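Local coordinates for effector protein Lem4 (lpg1101) (Legionella pneumophila subsp. pneumophila, PDB 6CGK), which is a membrane-associated protein tyrosine phosphatase translocated by the bacterium as an effector, its haloacid dehalogenase (HAD) domain being the part present here, at residues I19-F24 and S138-P143. The protein carries 1 engineered substitution. Sequence-based numbering, arbitrary orientation.
Engineered in segment 19-24: Asn23 (natural residue Asp). With MG (magnesium ion), chain C; PO4 (phosphate ion), chain B.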
ATOM      1  N   ILE A  19      10.430  -4.875  -2.905  1.00 27.86           N
ATOM      2  CA  ILE A  19       9.149  -4.176  -3.020  1.00 28.66           C
ATOM      3  C   ILE A  19       8.166  -4.710  -1.994  1.00 28.03           C
ATOM      4  O   ILE A  19       8.050  -5.930  -1.792  1.00 28.05           O
ATOM      5  CB  ILE A  19       8.562  -4.312  -4.433  1.00 29.65           C
ATOM      6  CG1 ILE A  19       9.563  -3.765  -5.448  1.00 29.05           C
ATOM      7  CG2 ILE A  19       7.216  -3.558  -4.535  1.00 32.41           C
ATOM      8  CD1 ILE A  19       9.081  -4.033  -6.910  1.00 30.45           C
ATOM      9  N   VAL A  20       7.441  -3.777  -1.372  1.00 27.86           N
ATOM     10  CA  VAL A  20       6.365  -4.050  -0.432  1.00 29.07           C
ATOM     11  C   VAL A  20       5.070  -3.648  -1.131  1.00 28.63           C
ATOM     12  O   VAL A  20       4.851  -2.462  -1.403  1.00 31.21           O
ATOM     13  CB  VAL A  20       6.561  -3.277   0.879  1.00 28.99           C
ATOM     14  CG1 VAL A  20       5.352  -3.440   1.799  1.00 29.24           C
ATOM     15  CG2 VAL A  20       7.871  -3.711   1.566  1.00 32.21           C
ATOM     16  N   TYR A  21       4.231  -4.639  -1.443  1.00 26.66           N
ATOM     17  CA  TYR A  21       2.941  -4.443  -2.092  1.00 25.05           C
ATOM     18  C   TYR A  21       1.860  -4.519  -1.029  1.00 28.83           C
ATOM     19  O   TYR A  21       1.669  -5.572  -0.412  1.00 28.39           O
ATOM     20  CB  TYR A  21       2.672  -5.529  -3.134  1.00 26.16           C
ATOM     21  CG  TYR A  21       3.466  -5.456  -4.413  1.00 28.25           C
ATOM     22  CD1 TYR A  21       3.230  -4.452  -5.336  1.00 28.69           C
ATOM     23  CD2 TYR A  21       4.414  -6.449  -4.733  1.00 31.17           C
ATOM     24  CE1 TYR A  21       3.907  -4.405  -6.547  1.00 27.15           C
ATOM     25  CE2 TYR A  21       5.110  -6.399  -5.936  1.00 29.81           C
ATOM     26  CZ  TYR A  21       4.861  -5.380  -6.836  1.00 28.45           C
ATOM     27  OH  TYR A  21       5.528  -5.348  -8.038  1.00 29.64           O
ATOM     28  N   LEU A  22       1.125  -3.430  -0.848  1.00 28.37           N
ATOM     29  CA  LEU A  22       0.135  -3.345   0.214  1.00 27.78           C
ATOM     30  C   LEU A  22      -1.213  -3.015  -0.400  1.00 28.94           C
ATOM     31  O   LEU A  22      -1.339  -2.035  -1.144  1.00 29.60           O
ATOM     32  CB  LEU A  22       0.509  -2.281   1.242  1.00 24.02           C
ATOM     33  CG  LEU A  22       1.915  -2.283   1.861  1.00 32.87           C
ATOM     34  CD1 LEU A  22       2.113  -1.096   2.785  1.00 32.50           C
ATOM     35  CD2 LEU A  22       2.172  -3.590   2.605  1.00 34.05           C
ATOM     36  N   ASN A  23      -2.205  -3.836  -0.091  1.00 28.77           N
ATOM     37  CA  ASN A  23      -3.575  -3.418  -0.227  1.00 26.18           C
ATOM     38  C   ASN A  23      -3.834  -2.237   0.714  1.00 25.90           C
ATOM     39  O   ASN A  23      -3.112  -2.034   1.683  1.00 28.41           O
ATOM     40  CB  ASN A  23      -4.494  -4.593   0.114  1.00 29.02           C
ATOM     41  CG  ASN A  23      -5.906  -4.256  -0.014  1.00 36.45           C
ATOM     42  OD1 ASN A  23      -6.634  -4.260   0.974  1.00 38.41           O
ATOM     43  ND2 ASN A  23      -6.346  -3.983  -1.241  1.00 45.18           N
ATOM     44  N   PHE A  24      -4.879  -1.452   0.425  1.00 24.77           N
ATOM     45  CA  PHE A  24      -5.168  -0.313   1.310  1.00 24.65           C
ATOM     46  C   PHE A  24      -6.317  -0.589   2.277  1.00 26.10           C
ATOM     47  O   PHE A  24      -6.089  -0.708   3.481  1.00 27.87           O
ATOM     48  CB  PHE A  24      -5.479   0.953   0.506  1.00 23.37           C
ATOM     49  CG  PHE A  24      -5.638   2.183   1.359  1.00 22.98           C
ATOM     50  CD1 PHE A  24      -4.503   2.808   1.893  1.00 22.68           C
ATOM     51  CD2 PHE A  24      -6.888   2.713   1.616  1.00 25.31           C
ATOM     52  CE1 PHE A  24      -4.649   3.962   2.687  1.00 25.66           C
ATOM     53  CE2 PHE A  24      -7.046   3.863   2.414  1.00 26.15           C
ATOM     54  CZ  PHE A  24      -5.916   4.481   2.953  1.00 27.06           C
ATOM     55  N   SER A 138       2.401  -5.602 -14.321  1.00 34.10           N
ATOM     56  CA  SER A 138       2.873  -4.371 -14.949  1.00 35.86           C
ATOM     57  C   SER A 138       4.009  -3.747 -14.156  1.00 29.80           C
ATOM     58  O   SER A 138       4.985  -3.251 -14.739  1.00 34.55           O
ATOM     59  CB  SER A 138       1.735  -3.368 -15.087  1.00 40.03           C
ATOM     60  OG  SER A 138       0.767  -3.851 -16.016  1.00 49.05           O
ATOM     61  N   HIS A 139       3.890  -3.738 -12.829  1.00 29.10           N
ATOM     62  CA  HIS A 139       4.954  -3.136 -12.036  1.00 29.22           C
ATOM     63  C   HIS A 139       6.247  -3.922 -12.165  1.00 33.22           C
ATOM     64  O   HIS A 139       7.322  -3.329 -12.339  1.00 33.15           O
ATOM     65  CB  HIS A 139       4.574  -3.024 -10.568  1.00 27.08           C
ATOM     66  CG  HIS A 139       5.476  -2.096  -9.825  1.00 28.57           C
ATOM     67  ND1 HIS A 139       5.401  -0.728  -9.976  1.00 28.52           N
ATOM     68  CD2 HIS A 139       6.549  -2.331  -9.038  1.00 30.99           C
ATOM     69  CE1 HIS A 139       6.359  -0.158  -9.267  1.00 30.42           C
ATOM     70  NE2 HIS A 139       7.075  -1.109  -8.695  1.00 27.73           N
ATOM     71  N   GLU A 140       6.176  -5.255 -12.081  1.00 28.83           N
ATOM     72  CA  GLU A 140       7.403  -6.050 -12.197  1.00 27.16           C
ATOM     73  C   GLU A 140       8.068  -5.868 -13.551  1.00 30.94           C
ATOM     74  O   GLU A 140       9.295  -6.009 -13.671  1.00 32.48           O
ATOM     75  CB  GLU A 140       7.099  -7.531 -11.948  1.00 25.71           C
ATOM     76  CG  GLU A 140       6.666  -7.819 -10.497  1.00 29.20           C
ATOM     77  CD  GLU A 140       7.779  -7.520  -9.474  1.00 31.55           C
ATOM     78  OE1 GLU A 140       8.988  -7.626  -9.810  1.00 31.86           O
ATOM     79  OE2 GLU A 140       7.438  -7.190  -8.321  1.00 28.96           O
ATOM     80  N   GLU A 141       7.292  -5.545 -14.577  1.00 33.60           N
ATOM     81  CA  GLU A 141       7.851  -5.413 -15.914  1.00 34.44           C
ATOM     82  C   GLU A 141       8.506  -4.060 -16.160  1.00 39.06           C
ATOM     83  O   GLU A 141       9.150  -3.893 -17.199  1.00 41.48           O
ATOM     84  CB  GLU A 141       6.765  -5.685 -16.955  1.00 37.26           C
ATOM     85  CG  GLU A 141       6.434  -7.156 -17.049  1.00 39.35           C
ATOM     86  CD  GLU A 141       5.299  -7.456 -18.017  1.00 55.27           C
ATOM     87  OE1 GLU A 141       4.767  -6.509 -18.626  1.00 60.82           O
ATOM     88  OE2 GLU A 141       4.933  -8.640 -18.152  1.00 56.32           O
ATOM     89  N   LYS A 142       8.386  -3.114 -15.231  1.00 37.65           N
ATOM     90  CA  LYS A 142       9.116  -1.858 -15.364  1.00 31.32           C
ATOM     91  C   LYS A 142      10.618  -2.151 -15.420  1.00 34.79           C
ATOM     92  O   LYS A 142      11.100  -3.053 -14.727  1.00 37.26           O
ATOM     93  CB  LYS A 142       8.791  -0.921 -14.199  1.00 34.37           C
ATOM     94  CG  LYS A 142       7.323  -0.484 -14.167  1.00 40.87           C
ATOM     95  CD  LYS A 142       7.068   0.446 -12.974  1.00 44.31           C
ATOM     96  CE  LYS A 142       6.819   1.870 -13.430  1.00 52.65           C
ATOM     97  NZ  LYS A 142       7.416   2.831 -12.464  1.00 62.21           N
ATOM     98  N   PRO A 143      11.382  -1.427 -16.239  1.00 40.29           N
ATOM     99  CA  PRO A 143      12.788  -1.805 -16.441  1.00 40.51           C
ATOM    100  C   PRO A 143      13.669  -1.651 -15.206  1.00 35.18           C
ATOM    101  O   PRO A 143      14.752  -2.259 -15.164  1.00 39.39           O
ATOM    102  CB  PRO A 143      13.242  -0.867 -17.571  1.00 45.77           C
ATOM    103  CG  PRO A 143      12.400   0.331 -17.401  1.00 47.52           C
ATOM    104  CD  PRO A 143      11.049  -0.182 -16.950  1.00 46.77           C
TER
HETATM  105 MG    MG C 302      -8.540  -4.577   1.224  1.00 34.34          MG
HETATM  106  P   PO4 B 301      -8.821  -2.143  -1.464  1.00 33.97           P
HETATM  107  O1  PO4 B 301      -7.778  -1.121  -1.046  1.00 29.75           O
HETATM  108  O2  PO4 B 301      -8.556  -2.766  -2.831  1.00 28.30           O
HETATM  109  O3  PO4 B 301     -10.155  -1.412  -1.501  1.00 31.50           O
HETATM  110  O4  PO4 B 301      -8.953  -3.214  -0.401  1.00 32.37           O
HETATM  111  O   HOH W   1     -10.525  -4.920   1.596  1.00 32.44           O
HETATM  112  O   HOH W   2      -8.509  -6.047  -0.251  1.00 33.97           O
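Tyr21 OH donates a hydrogen bond to Glu140 OE2 at 2.7 Å. The hydroxyl meets the carboxylate from above its plane, 39° out of it. The Glu140 chain is bent at chi2 (-64°), which sets CD 3.4 Å from Tyr21 OH. His139 lies beside this bond. Its CD2 is 3.3 Å from Tyr21 OH, and the two rings are nearly perpendicular, with centroids 5.9 Å apart. Ile19 and His139 meet tip to tip: Ile19 CD1 lies at the edge of the imidazole, 3.7 Å from His139 CD2. Ile19 CG2 sits 3.7 Å above the centre of the Tyr21 ring, so one face of the phenol is covered by a residue of its own strand.

Further out, Arg150 forms a salt bridge to Glu140 OE2 and Arg172 one to OE1. Tyr118 OH is hydrogen-bonded to His139 ND1. Helix 132-140 packs by its C-terminal part on the central strand of the parallel Rossmann-like HAD sheet. At the other end of that strand, the side chain of the engineered Asn23 (natural Asp) lies at the magnesium ion, which Asp25 and Asp155 also bind, and Phe24 N binds the phosphate. The buried carboxylate, met by two arginines and a phenol, is probably ionised.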